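Local coordinates for tailspike protein (Acinetobacter phage vB_ApiP_P1, PDB 6E1R) that probably binds and hydrolyses the capsular polysaccharide of its Acinetobacter host, as the trimeric tailspike of the phage, at residues G305-A310 against G336-R341; C256-G261 against C281-N286; I332-I337 against Y358-C363; T314-K319 against S344-K349. All blocks are in the same frame, centred on the assembly; numbering follows the deposited sequence.

Interaction 1: G305-A310 against G336-R341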
loop_
_atom_site.group_PDB
_atom_site.type_symbol
_atom_site.label_atom_id
_atom_site.label_comp_id
_atom_site.label_asym_id
_atom_site.label_seq_id
_atom_site.Cartn_x
_atom_site.Cartn_y
_atom_site.Cartn_z
ATOM N N GLY A 305 -1.814 6.685 1.086
ATOM C CA GLY A 305 -1.700 7.572 2.227
ATOM C C GLY A 305 -1.076 8.910 1.881
ATOM O O GLY A 305 -0.366 9.022 0.878
ATOM N N GLY A 306 -1.358 9.944 2.679
ATOM C CA GLY A 306 -0.717 11.227 2.500
ATOM C C GLY A 306 -1.730 12.348 2.440
ATOM O O GLY A 306 -2.899 12.180 2.804
ATOM N N TYR A 307 -1.272 13.507 1.963
ATOM C CA TYR A 307 -2.084 14.713 1.893
ATOM C C TYR A 307 -2.027 15.305 0.494
ATOM O O TYR A 307 -0.961 15.357 -0.126
ATOM C CB TYR A 307 -1.618 15.777 2.897
ATOM C CG TYR A 307 -1.776 15.396 4.348
ATOM C CD1 TYR A 307 -0.882 14.527 4.955
ATOM C CD2 TYR A 307 -2.802 15.926 5.119
ATOM C CE1 TYR A 307 -1.015 14.181 6.279
ATOM C CE2 TYR A 307 -2.942 15.587 6.449
ATOM C CZ TYR A 307 -2.044 14.714 7.024
ATOM O OH TYR A 307 -2.178 14.369 8.349
ATOM N N ILE A 308 -3.182 15.748 0.003
ATOM C CA ILE A 308 -3.263 16.602 -1.177
ATOM C C ILE A 308 -4.253 17.709 -0.848
ATOM O O ILE A 308 -5.467 17.534 -1.003
ATOM C CB ILE A 308 -3.689 15.822 -2.436
ATOM C CG1 ILE A 308 -2.757 14.635 -2.688
ATOM C CG2 ILE A 308 -3.701 16.741 -3.649
ATOM C CD1 ILE A 308 -3.119 13.819 -3.908
ATOM N N GLU A 309 -3.753 18.844 -0.368
ATOM C CA GLU A 309 -4.626 19.876 0.171
ATOM C C GLU A 309 -4.025 21.249 -0.093
ATOM O O GLU A 309 -2.915 21.376 -0.613
ATOM C CB GLU A 309 -4.868 19.663 1.671
ATOM C CG GLU A 309 -3.611 19.651 2.521
ATOM C CD GLU A 309 -3.916 19.496 4.000
ATOM O OE1 GLU A 309 -5.074 19.172 4.338
ATOM O OE2 GLU A 309 -3.000 19.698 4.825
ATOM N N ALA A 310 -4.798 22.283 0.249
ATOM C CA ALA A 310 -4.334 23.672 0.239
ATOM C C ALA A 310 -3.819 24.105 -1.131
ATOM O O ALA A 310 -2.883 24.902 -1.229
ATOM C CB ALA A 310 -3.265 23.902 1.310
ATOM N N GLY A 336 -6.770 6.357 0.842
ATOM C CA GLY A 336 -6.683 6.985 2.146
ATOM C C GLY A 336 -5.934 8.301 2.150
ATOM O O GLY A 336 -5.000 8.486 2.936
ATOM N N ILE A 337 -6.340 9.228 1.288
ATOM C CA ILE A 337 -5.672 10.516 1.142
ATOM C C ILE A 337 -6.492 11.579 1.856
ATOM O O ILE A 337 -7.719 11.639 1.698
ATOM C CB ILE A 337 -5.477 10.877 -0.340
ATOM C CG1 ILE A 337 -4.868 9.696 -1.098
ATOM C CG2 ILE A 337 -4.596 12.107 -0.480
ATOM C CD1 ILE A 337 -3.541 9.236 -0.541
ATOM N N HIS A 338 -5.820 12.419 2.639
ATOM C CA HIS A 338 -6.470 13.558 3.277
ATOM C C HIS A 338 -6.498 14.707 2.275
ATOM O O HIS A 338 -5.447 15.244 1.909
ATOM C CB HIS A 338 -5.734 13.950 4.554
ATOM C CG HIS A 338 -6.446 14.983 5.370
ATOM N ND1 HIS A 338 -7.271 14.657 6.424
ATOM C CD2 HIS A 338 -6.467 16.333 5.280
ATOM C CE1 HIS A 338 -7.763 15.761 6.955
ATOM N NE2 HIS A 338 -7.293 16.794 6.278
HETATM N N MSE A 339 -7.691 15.082 1.825
HETATM C CA MSE A 339 -7.819 16.067 0.754
HETATM C C MSE A 339 -8.711 17.248 1.122
HETATM O O MSE A 339 -9.871 17.311 0.717
HETATM C CB MSE A 339 -8.353 15.394 -0.511
HETATM C CG MSE A 339 -7.436 14.315 -1.062
HETATM SE SE MSE A 339 -8.196 13.382 -2.591
HETATM C CE MSE A 339 -6.847 13.829 -3.925
ATOM N N ASN A 340 -8.155 18.189 1.882
ATOM C CA ASN A 340 -8.850 19.421 2.255
ATOM C C ASN A 340 -8.584 20.460 1.171
ATOM O O ASN A 340 -7.547 21.127 1.179
ATOM C CB ASN A 340 -8.381 19.904 3.623
ATOM C CG ASN A 340 -9.193 21.073 4.137
ATOM O OD1 ASN A 340 -10.255 21.388 3.602
ATOM N ND2 ASN A 340 -8.696 21.724 5.183
ATOM N N ARG A 341 -9.528 20.600 0.232
ATOM C CA ARG A 341 -9.366 21.490 -0.916
ATOM C C ARG A 341 -8.143 21.120 -1.744
ATOM O O ARG A 341 -7.166 21.879 -1.786
ATOM C CB ARG A 341 -9.290 22.960 -0.490
ATOM C CG ARG A 341 -10.491 23.472 0.282
ATOM C CD ARG A 341 -10.241 24.887 0.774
ATOM N NE ARG A 341 -11.418 25.738 0.604
ATOM C CZ ARG A 341 -12.365 25.931 1.515
ATOM N NH1 ARG A 341 -12.305 25.321 2.690
ATOM N NH2 ARG A 341 -13.383 26.735 1.239
#
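H338 lies beside Y307 on one face of two parallel strands. Its CB rests 3.6 Å from Y307 CD2. One bond further, CG is anti to the backbone N (chi1 -172°) and 3.7 Å from Y307 CE2. The two rings meet obliquely, with planes at 49°. Next, CD2 of H338 reaches E309 OE1 at 3.3 Å. This oxygen sits at the edge of the imidazole, in its plane. NE2 faces it too, from farther off. ND1 is hydrogen-bonded to S299 OG of the second subunit. Y307 OH likewise bonds T274 OG1 of that subunit, so this face belongs to the trimer interface. The other side of the pair is oily. I308 CG1 touches I337 CG2 at 3.8 Å, and I308 CD1 meets CE of the selenomethionine M339 at 3.7 Å. The I337 CD1 methyl lies against the bare backbone of G305. The backbones are joined by H338 N to G306 O (2.9 Å), I308 N to H338 O (3.0 Å) and A310 N to N340 O (3.1 Å). Such in-register parallel strands, one coil apart with a polar outer face, are characteristic of the right-handed parallel beta-helix of trimeric phage tailspikes.

Interaction 2: C256-G261 against C281-N286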
loop_
_atom_site.group_PDB
_atom_site.type_symbol
_atom_site.label_atom_id
_atom_site.label_comp_id
_atom_site.label_asym_id
_atom_site.label_seq_id
_atom_site.Cartn_x
_atom_site.Cartn_y
_atom_site.Cartn_z
ATOM N N CYS A 256 7.657 12.092 0.988
ATOM C CA CYS A 256 8.194 13.315 0.417
ATOM C C CYS A 256 7.173 14.443 0.516
ATOM O O CYS A 256 5.969 14.218 0.660
ATOM C CB CYS A 256 8.608 13.096 -1.037
ATOM S SG CYS A 256 9.957 11.916 -1.231
ATOM N N ILE A 257 7.671 15.674 0.432
ATOM C CA ILE A 257 6.852 16.867 0.602
ATOM C C ILE A 257 7.030 17.761 -0.618
ATOM O O ILE A 257 8.162 18.027 -1.038
ATOM C CB ILE A 257 7.210 17.632 1.890
ATOM C CG1 ILE A 257 7.033 16.730 3.113
ATOM C CG2 ILE A 257 6.353 18.878 2.023
ATOM C CD1 ILE A 257 7.669 17.276 4.371
ATOM N N PHE A 258 5.914 18.226 -1.178
ATOM C CA PHE A 258 5.910 19.118 -2.335
ATOM C C PHE A 258 5.080 20.344 -1.985
ATOM O O PHE A 258 3.849 20.263 -1.921
ATOM C CB PHE A 258 5.347 18.418 -3.572
ATOM C CG PHE A 258 6.085 17.166 -3.957
ATOM C CD1 PHE A 258 5.791 15.955 -3.350
ATOM C CD2 PHE A 258 7.063 17.197 -4.937
ATOM C CE1 PHE A 258 6.465 14.802 -3.706
ATOM C CE2 PHE A 258 7.741 16.047 -5.298
ATOM C CZ PHE A 258 7.441 14.848 -4.682
ATOM N N ARG A 259 5.747 21.475 -1.751
ATOM C CA ARG A 259 5.090 22.709 -1.344
ATOM C C ARG A 259 5.506 23.863 -2.246
ATOM O O ARG A 259 6.622 23.893 -2.772
ATOM C CB ARG A 259 5.406 23.085 0.113
ATOM C CG ARG A 259 4.801 22.174 1.159
ATOM C CD ARG A 259 4.982 22.798 2.533
ATOM N NE ARG A 259 4.352 22.014 3.589
ATOM C CZ ARG A 259 5.011 21.228 4.431
ATOM N NH1 ARG A 259 6.331 21.129 4.357
ATOM N NH2 ARG A 259 4.349 20.551 5.358
ATOM N N LYS A 260 4.578 24.807 -2.423
ATOM C CA LYS A 260 4.860 26.128 -2.992
ATOM C C LYS A 260 5.355 26.044 -4.435
ATOM O O LYS A 260 6.301 26.730 -4.821
ATOM C CB LYS A 260 5.875 26.887 -2.135
ATOM C CG LYS A 260 5.487 27.082 -0.685
ATOM C CD LYS A 260 4.251 27.941 -0.542
ATOM C CE LYS A 260 3.841 28.043 0.925
ATOM N NZ LYS A 260 4.907 28.685 1.761
ATOM N N GLY A 261 4.715 25.204 -5.246
ATOM C CA GLY A 261 5.014 25.195 -6.665
ATOM C C GLY A 261 4.379 26.377 -7.371
ATOM O O GLY A 261 3.324 26.868 -6.978
ATOM N N CYS A 281 2.948 10.709 0.876
ATOM C CA CYS A 281 3.552 11.970 0.478
ATOM C C CYS A 281 2.632 13.141 0.821
ATOM O O CYS A 281 1.450 12.974 1.129
ATOM C CB CYS A 281 3.880 11.960 -1.014
ATOM S SG CYS A 281 5.172 10.782 -1.469
ATOM N N ASP A 282 3.196 14.343 0.764
ATOM C CA ASP A 282 2.500 15.564 1.162
ATOM C C ASP A 282 2.586 16.568 0.021
ATOM O O ASP A 282 3.660 17.113 -0.252
ATOM C CB ASP A 282 3.108 16.133 2.445
ATOM C CG ASP A 282 2.351 17.332 2.974
ATOM O OD1 ASP A 282 1.228 17.596 2.498
ATOM O OD2 ASP A 282 2.891 18.015 3.869
ATOM N N LEU A 283 1.459 16.812 -0.642
ATOM C CA LEU A 283 1.362 17.771 -1.742
ATOM C C LEU A 283 0.391 18.866 -1.309
ATOM O O LEU A 283 -0.824 18.726 -1.469
ATOM C CB LEU A 283 0.903 17.100 -3.044
ATOM C CG LEU A 283 1.845 16.139 -3.776
ATOM C CD1 LEU A 283 1.966 14.799 -3.060
ATOM C CD2 LEU A 283 1.383 15.941 -5.212
ATOM N N GLU A 284 0.923 19.956 -0.760
ATOM C CA GLU A 284 0.077 21.013 -0.227
ATOM C C GLU A 284 0.703 22.377 -0.482
ATOM O O GLU A 284 1.903 22.500 -0.740
ATOM C CB GLU A 284 -0.190 20.833 1.275
ATOM C CG GLU A 284 1.039 20.943 2.160
ATOM C CD GLU A 284 0.688 20.919 3.636
ATOM O OE1 GLU A 284 -0.249 21.643 4.035
ATOM O OE2 GLU A 284 1.339 20.176 4.397
ATOM N N GLN A 285 -0.150 23.403 -0.420
ATOM C CA GLN A 285 0.263 24.806 -0.478
ATOM C C GLN A 285 0.948 25.157 -1.797
ATOM O O GLN A 285 1.814 26.033 -1.844
ATOM C CB GLN A 285 1.165 25.163 0.707
ATOM C CG GLN A 285 0.495 24.980 2.059
ATOM C CD GLN A 285 1.413 25.319 3.216
ATOM O OE1 GLN A 285 2.517 25.825 3.022
ATOM N NE2 GLN A 285 0.957 25.042 4.432
ATOM N N ASN A 286 0.561 24.490 -2.880
ATOM C CA ASN A 286 1.115 24.785 -4.191
ATOM C C ASN A 286 0.281 25.847 -4.903
ATOM O O ASN A 286 -0.868 26.116 -4.546
ATOM C CB ASN A 286 1.192 23.519 -5.044
ATOM C CG ASN A 286 2.075 22.457 -4.427
ATOM O OD1 ASN A 286 3.285 22.433 -4.653
ATOM N ND2 ASN A 286 1.474 21.567 -3.645
HETATM O O HOH W 1 3.254 28.419 4.663
#
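N286 and F258 meet through a side-chain amide and a backbone carbonyl. N286 ND2 donates to F258 O at 3.2 Å from above the carbonyl plane. E284 N reaches the same oxygen from the opposite face, so two donors grip it. The other end of the amide, OD1, accepts from G261 N at 3.2 Å. Among backbone bonds, F258 N to D282 O (2.7 Å) and D282 N to C256 O (2.8 Å) hold the strands parallel and in register. These are successive coils of the beta-helix. N311 bonds N286 N and, weakly, L283 O, one coil on. Charged contacts lie on the face of I257 and D282. R259 is extended from CG to NE. Its NH2 makes a hydrogen-bonded salt bridge with E284 OE2 at 3.2 Å, from above the carboxylate plane. R259 NH2 to D282 OD2 (3.3 Å) is a salt bridge by charge alone, well off the guanidinium plane. The three residues form a network. I257 CG2 lies over one guanidinium face, toward the rim. On the other face of the sheet, L283 CG packs at 4.0 Å from F258 CD1, and the F258 ring stacks on F222. A water joins Q285 OE1 to K260 NZ, the latter weakly.

Interaction 3: I332-I337 against Y358-C363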
loop_
_atom_site.group_PDB
_atom_site.type_symbol
_atom_site.label_atom_id
_atom_site.label_comp_id
_atom_site.label_asym_id
_atom_site.label_seq_id
_atom_site.Cartn_x
_atom_site.Cartn_y
_atom_site.Cartn_z
ATOM N N ILE A 332 -5.911 5.368 -11.477
ATOM C CA ILE A 332 -5.309 6.306 -10.540
ATOM C C ILE A 332 -6.031 6.117 -9.214
ATOM O O ILE A 332 -7.210 6.475 -9.085
ATOM C CB ILE A 332 -5.400 7.758 -11.022
ATOM C CG1 ILE A 332 -4.612 7.938 -12.321
ATOM C CG2 ILE A 332 -4.884 8.707 -9.947
ATOM C CD1 ILE A 332 -4.623 9.357 -12.849
ATOM N N LYS A 333 -5.335 5.554 -8.230
ATOM C CA LYS A 333 -5.933 5.206 -6.948
ATOM C C LYS A 333 -5.499 6.203 -5.884
ATOM O O LYS A 333 -4.301 6.441 -5.699
ATOM C CB LYS A 333 -5.549 3.787 -6.526
ATOM C CG LYS A 333 -6.220 3.341 -5.236
ATOM C CD LYS A 333 -5.951 1.878 -4.930
ATOM C CE LYS A 333 -6.739 1.423 -3.709
ATOM N NZ LYS A 333 -6.479 -0.003 -3.366
ATOM N N PHE A 334 -6.475 6.779 -5.192
ATOM C CA PHE A 334 -6.242 7.638 -4.033
ATOM C C PHE A 334 -6.654 6.825 -2.808
ATOM O O PHE A 334 -7.816 6.837 -2.399
ATOM C CB PHE A 334 -7.031 8.939 -4.145
ATOM C CG PHE A 334 -6.614 9.804 -5.300
ATOM C CD1 PHE A 334 -5.559 10.690 -5.175
ATOM C CD2 PHE A 334 -7.278 9.728 -6.512
ATOM C CE1 PHE A 334 -5.176 11.486 -6.238
ATOM C CE2 PHE A 334 -6.898 10.521 -7.579
ATOM C CZ PHE A 334 -5.847 11.400 -7.441
ATOM N N GLN A 335 -5.692 6.112 -2.229
ATOM C CA GLN A 335 -5.949 5.192 -1.121
ATOM C C GLN A 335 -5.692 5.921 0.193
ATOM O O GLN A 335 -4.544 6.088 0.610
ATOM C CB GLN A 335 -5.086 3.942 -1.249
ATOM C CG GLN A 335 -5.291 2.932 -0.133
ATOM C CD GLN A 335 -4.569 1.622 -0.388
ATOM O OE1 GLN A 335 -4.216 1.305 -1.523
ATOM N NE2 GLN A 335 -4.345 0.855 0.673
ATOM N N GLY A 336 -6.770 6.357 0.842
ATOM C CA GLY A 336 -6.683 6.985 2.146
ATOM C C GLY A 336 -5.934 8.301 2.150
ATOM O O GLY A 336 -5.000 8.486 2.936
ATOM N N ILE A 337 -6.340 9.228 1.288
ATOM C CA ILE A 337 -5.672 10.516 1.142
ATOM C C ILE A 337 -6.492 11.579 1.856
ATOM O O ILE A 337 -7.719 11.639 1.698
ATOM C CB ILE A 337 -5.477 10.877 -0.340
ATOM C CG1 ILE A 337 -4.868 9.696 -1.098
ATOM C CG2 ILE A 337 -4.596 12.107 -0.480
ATOM C CD1 ILE A 337 -3.541 9.236 -0.541
ATOM N N TYR A 358 -10.717 5.819 -11.845
ATOM C CA TYR A 358 -10.326 6.369 -10.555
ATOM C C TYR A 358 -10.892 5.530 -9.421
ATOM O O TYR A 358 -12.018 5.034 -9.500
ATOM C CB TYR A 358 -10.791 7.823 -10.415
ATOM C CG TYR A 358 -10.080 8.773 -11.351
ATOM C CD1 TYR A 358 -10.505 8.936 -12.662
ATOM C CD2 TYR A 358 -8.978 9.501 -10.923
ATOM C CE1 TYR A 358 -9.854 9.802 -13.521
ATOM C CE2 TYR A 358 -8.323 10.368 -11.774
ATOM C CZ TYR A 358 -8.764 10.516 -13.071
ATOM O OH TYR A 358 -8.110 11.379 -13.920
ATOM N N ILE A 359 -10.095 5.378 -8.367
ATOM C CA ILE A 359 -10.527 4.757 -7.123
ATOM C C ILE A 359 -10.253 5.740 -5.995
ATOM O O ILE A 359 -9.109 6.173 -5.807
ATOM C CB ILE A 359 -9.819 3.417 -6.869
ATOM C CG1 ILE A 359 -10.353 2.343 -7.820
ATOM C CG2 ILE A 359 -9.998 2.984 -5.421
ATOM C CD1 ILE A 359 -9.727 0.980 -7.617
ATOM N N PHE A 360 -11.298 6.094 -5.255
ATOM C CA PHE A 360 -11.190 6.930 -4.063
ATOM C C PHE A 360 -11.585 6.052 -2.882
ATOM O O PHE A 360 -12.769 5.778 -2.667
ATOM C CB PHE A 360 -12.071 8.171 -4.172
ATOM C CG PHE A 360 -11.595 9.165 -5.193
ATOM C CD1 PHE A 360 -11.908 9.010 -6.534
ATOM C CD2 PHE A 360 -10.840 10.262 -4.808
ATOM C CE1 PHE A 360 -11.470 9.926 -7.474
ATOM C CE2 PHE A 360 -10.400 11.183 -5.742
ATOM C CZ PHE A 360 -10.716 11.014 -7.076
ATOM N N GLU A 361 -10.587 5.611 -2.124
ATOM C CA GLU A 361 -10.766 4.630 -1.058
ATOM C C GLU A 361 -10.483 5.302 0.281
ATOM O O GLU A 361 -9.324 5.524 0.642
ATOM C CB GLU A 361 -9.854 3.430 -1.291
ATOM C CG GLU A 361 -10.117 2.247 -0.386
ATOM C CD GLU A 361 -9.141 1.117 -0.639
ATOM O OE1 GLU A 361 -9.337 0.366 -1.617
ATOM O OE2 GLU A 361 -8.166 0.994 0.128
ATOM N N GLY A 362 -11.547 5.622 1.013
ATOM C CA GLY A 362 -11.408 6.175 2.344
ATOM C C GLY A 362 -10.858 7.581 2.411
ATOM O O GLY A 362 -10.371 7.988 3.468
ATOM N N CYS A 363 -10.932 8.345 1.324
ATOM C CA CYS A 363 -10.421 9.707 1.338
ATOM C C CYS A 363 -11.276 10.596 2.240
ATOM O O CYS A 363 -12.450 10.319 2.505
ATOM C CB CYS A 363 -10.370 10.275 -0.079
ATOM S SG CYS A 363 -9.250 9.384 -1.185
HETATM O O HOH W 2 -8.139 -2.241 -2.141
#
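F334 sets its rim atom CD2 over one face of F360, near the rim. This CD2 is 3.5 Å from F360 CE2. The planes are 18° apart but slid apart, so the rings barely overlap. Both have CG anti to the carbonyl carbon, which sends the two rings the same way, side by side. F334 also meets Y358 edge to edge, with its CE2 4.1 Å from Y358 CD2. I332 and Y358 lie side by side, with I332 CB 4.0 Å from Y358 CD2 and I332 CD1 near Y358 CE2. At the other end, C363 SG is a bump between two residues. It touches F334 CB at 3.7 Å and I337 CB at 4.1 Å. F303 of the preceding coil meets F334, so the phenylalanines pile up inside the parallel beta-helix, one per coil. Straight backbone bonds set this spacing, such as F334 N to I359 O (2.8 Å, 172°) and E361 N to F334 O. G336 takes a positive phi, which favours glycine, at the corner, and its N bonds E361 O. The opposite face of the strands is largely polar, apart from I359, and turned to the other chains. K333 is fully extended, its CG resting on I359 CG2 (3.8 Å). Its NZ makes a salt bridge with E361 OE1 at 3.4 Å, its hydrogen bond weak, and a water spans the two groups. K333 NZ also pairs with E361 of the third subunit, while E361 OE2 pairs with K333 of the second. Q335 NE2 bonds Q335 of the second subunit.

Interaction 4: T314-K319 against S344-K349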
loop_
_atom_site.group_PDB
_atom_site.type_symbol
_atom_site.label_atom_id
_atom_site.label_comp_id
_atom_site.label_asym_id
_atom_site.label_seq_id
_atom_site.Cartn_x
_atom_site.Cartn_y
_atom_site.Cartn_z
ATOM N N THR A 314 -4.898 25.775 -8.003
ATOM C CA THR A 314 -4.509 24.794 -9.005
ATOM C C THR A 314 -5.756 24.109 -9.548
ATOM O O THR A 314 -6.535 23.554 -8.761
ATOM C CB THR A 314 -3.561 23.766 -8.415
ATOM O OG1 THR A 314 -2.430 24.435 -7.848
ATOM C CG2 THR A 314 -3.077 22.814 -9.494
ATOM N N PRO A 315 -5.985 24.124 -10.865
ATOM C CA PRO A 315 -7.223 23.525 -11.397
ATOM C C PRO A 315 -7.358 22.042 -11.106
ATOM O O PRO A 315 -8.399 21.605 -10.597
ATOM C CB PRO A 315 -7.124 23.813 -12.901
ATOM C CG PRO A 315 -6.269 25.027 -12.991
ATOM C CD PRO A 315 -5.253 24.881 -11.892
ATOM N N TYR A 316 -6.338 21.248 -11.417
ATOM C CA TYR A 316 -6.429 19.804 -11.287
ATOM C C TYR A 316 -5.339 19.286 -10.359
ATOM O O TYR A 316 -4.297 19.919 -10.173
ATOM C CB TYR A 316 -6.311 19.121 -12.655
ATOM C CG TYR A 316 -7.195 19.728 -13.720
ATOM C CD1 TYR A 316 -8.579 19.630 -13.647
ATOM C CD2 TYR A 316 -6.643 20.389 -14.810
ATOM C CE1 TYR A 316 -9.386 20.183 -14.624
ATOM C CE2 TYR A 316 -7.441 20.944 -15.791
ATOM C CZ TYR A 316 -8.811 20.838 -15.693
ATOM O OH TYR A 316 -9.609 21.391 -16.669
ATOM N N VAL A 317 -5.595 18.120 -9.767
ATOM C CA VAL A 317 -4.569 17.449 -8.978
ATOM C C VAL A 317 -3.648 16.643 -9.883
ATOM O O VAL A 317 -2.420 16.736 -9.789
ATOM C CB VAL A 317 -5.211 16.565 -7.894
ATOM C CG1 VAL A 317 -4.153 15.716 -7.210
ATOM C CG2 VAL A 317 -5.944 17.425 -6.878
ATOM N N ILE A 318 -4.225 15.845 -10.776
ATOM C CA ILE A 318 -3.461 15.070 -11.742
ATOM C C ILE A 318 -4.160 15.166 -13.092
ATOM O O ILE A 318 -5.392 15.110 -13.172
ATOM C CB ILE A 318 -3.293 13.603 -11.290
ATOM C CG1 ILE A 318 -2.426 12.828 -12.284
ATOM C CG2 ILE A 318 -4.650 12.930 -11.097
ATOM C CD1 ILE A 318 -1.932 11.500 -11.757
ATOM N N LYS A 319 -3.370 15.334 -14.150
ATOM C CA LYS A 319 -3.882 15.477 -15.510
ATOM C C LYS A 319 -3.065 14.580 -16.430
ATOM O O LYS A 319 -1.876 14.832 -16.652
ATOM C CB LYS A 319 -3.820 16.932 -15.973
ATOM C CG LYS A 319 -4.306 17.149 -17.396
ATOM C CD LYS A 319 -4.260 18.618 -17.780
ATOM C CE LYS A 319 -4.769 18.836 -19.193
ATOM N NZ LYS A 319 -4.839 20.282 -19.543
ATOM N N SER A 344 -9.117 23.144 -7.619
ATOM C CA SER A 344 -10.183 24.106 -7.851
ATOM C C SER A 344 -11.196 23.691 -8.911
ATOM O O SER A 344 -12.310 24.226 -8.902
ATOM C CB SER A 344 -9.596 25.471 -8.243
ATOM O OG SER A 344 -8.862 25.384 -9.448
ATOM N N VAL A 345 -10.856 22.770 -9.812
ATOM C CA VAL A 345 -11.790 22.359 -10.857
ATOM C C VAL A 345 -12.162 20.890 -10.697
ATOM O O VAL A 345 -13.339 20.552 -10.534
ATOM C CB VAL A 345 -11.206 22.627 -12.257
ATOM C CG1 VAL A 345 -12.212 22.249 -13.331
ATOM C CG2 VAL A 345 -10.805 24.086 -12.391
ATOM N N ALA A 346 -11.165 20.007 -10.739
ATOM C CA ALA A 346 -11.406 18.578 -10.604
ATOM C C ALA A 346 -10.112 17.900 -10.182
ATOM O O ALA A 346 -9.035 18.274 -10.648
ATOM C CB ALA A 346 -11.924 17.970 -11.913
ATOM N N ILE A 347 -10.224 16.903 -9.299
ATOM C CA ILE A 347 -9.035 16.189 -8.838
ATOM C C ILE A 347 -8.365 15.469 -10.001
ATOM O O ILE A 347 -7.171 15.650 -10.264
ATOM C CB ILE A 347 -9.397 15.216 -7.702
ATOM C CG1 ILE A 347 -9.921 15.985 -6.488
ATOM C CG2 ILE A 347 -8.194 14.368 -7.322
ATOM C CD1 ILE A 347 -10.403 15.094 -5.364
ATOM N N GLY A 348 -9.126 14.652 -10.721
ATOM C CA GLY A 348 -8.588 13.958 -11.872
ATOM C C GLY A 348 -9.103 14.525 -13.178
ATOM O O GLY A 348 -10.316 14.569 -13.406
ATOM N N LYS A 349 -8.194 14.962 -14.045
ATOM C CA LYS A 349 -8.546 15.488 -15.357
ATOM C C LYS A 349 -8.055 14.519 -16.420
ATOM O O LYS A 349 -6.863 14.201 -16.474
ATOM C CB LYS A 349 -7.945 16.875 -15.579
ATOM C CG LYS A 349 -8.083 17.386 -17.007
ATOM C CD LYS A 349 -9.539 17.448 -17.448
ATOM C CE LYS A 349 -9.651 17.864 -18.909
ATOM N NZ LYS A 349 -11.060 17.855 -19.397
#
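Y316 is clasped from the next coil by K349. The CB of K349 stands over one face of the tyrosine ring, 3.5 Å from its centroid and 16° off the normal, a CH-pi contact. P315 CB lies against the opposite face, toward the rim. K349 CG is anti to the backbone N, and a bend at chi2 (58°) places CD near Y316 CZ, so the aliphatic chain runs beside the ring. Beyond it, NZ forms a salt bridge with E373. V345 adds to the ring's surroundings: its CG1 is 3.7 Å from Y316 CE1, while CG2 turns to P315 CB. A346 O sits at the ring edge, in its plane. K319 is extended throughout, and its CG packs on K349 CG at 3.8 Å. On the inner side, CG2 of V317 is anti to the carbonyl carbon. V317 CB and CG2 both meet I347 CG2, CB at 3.7 Å, and the two side chains point the same way. Two carbonyls each take two backbone donors. P315 O accepts from V345 N (2.8 Å) and A346 N (3.2 Å). I347 O accepts from V317 N and I318 N. Beyond the corner, K349 N bonds I318 O at 2.9 Å and regular parallel pairing begins. The chain turns at V317 and again at I347 and G348. Matching corners stacked in successive coils, with aliphatic residues inside, are characteristic of a parallel beta-helix.

Overall arrangement
All four contacts join neighbouring coils of one parallel beta-helix. Interactions 1 and 2 are on neighbouring strands of one face, 281-284 and 306-309, and meet through backbone bonds between Y307 and residues 281 and 283. Interaction 3 lies before the corner at G336, on the adjoining face, and shares strand 331-338 with interaction 1. Interaction 4 belongs to a different face, yet its I347 and I318 pack on F334 and I332 of interaction 3, and its I347 and V317 on M339 and I308 of interaction 1. Interaction 3 is wholly buried, with charges paired between subunits. Interaction 2 is mostly buried, with an intrachain salt-bridge network. Interactions 1 and 4 are partly exposed; only interaction 4 touches no other subunit.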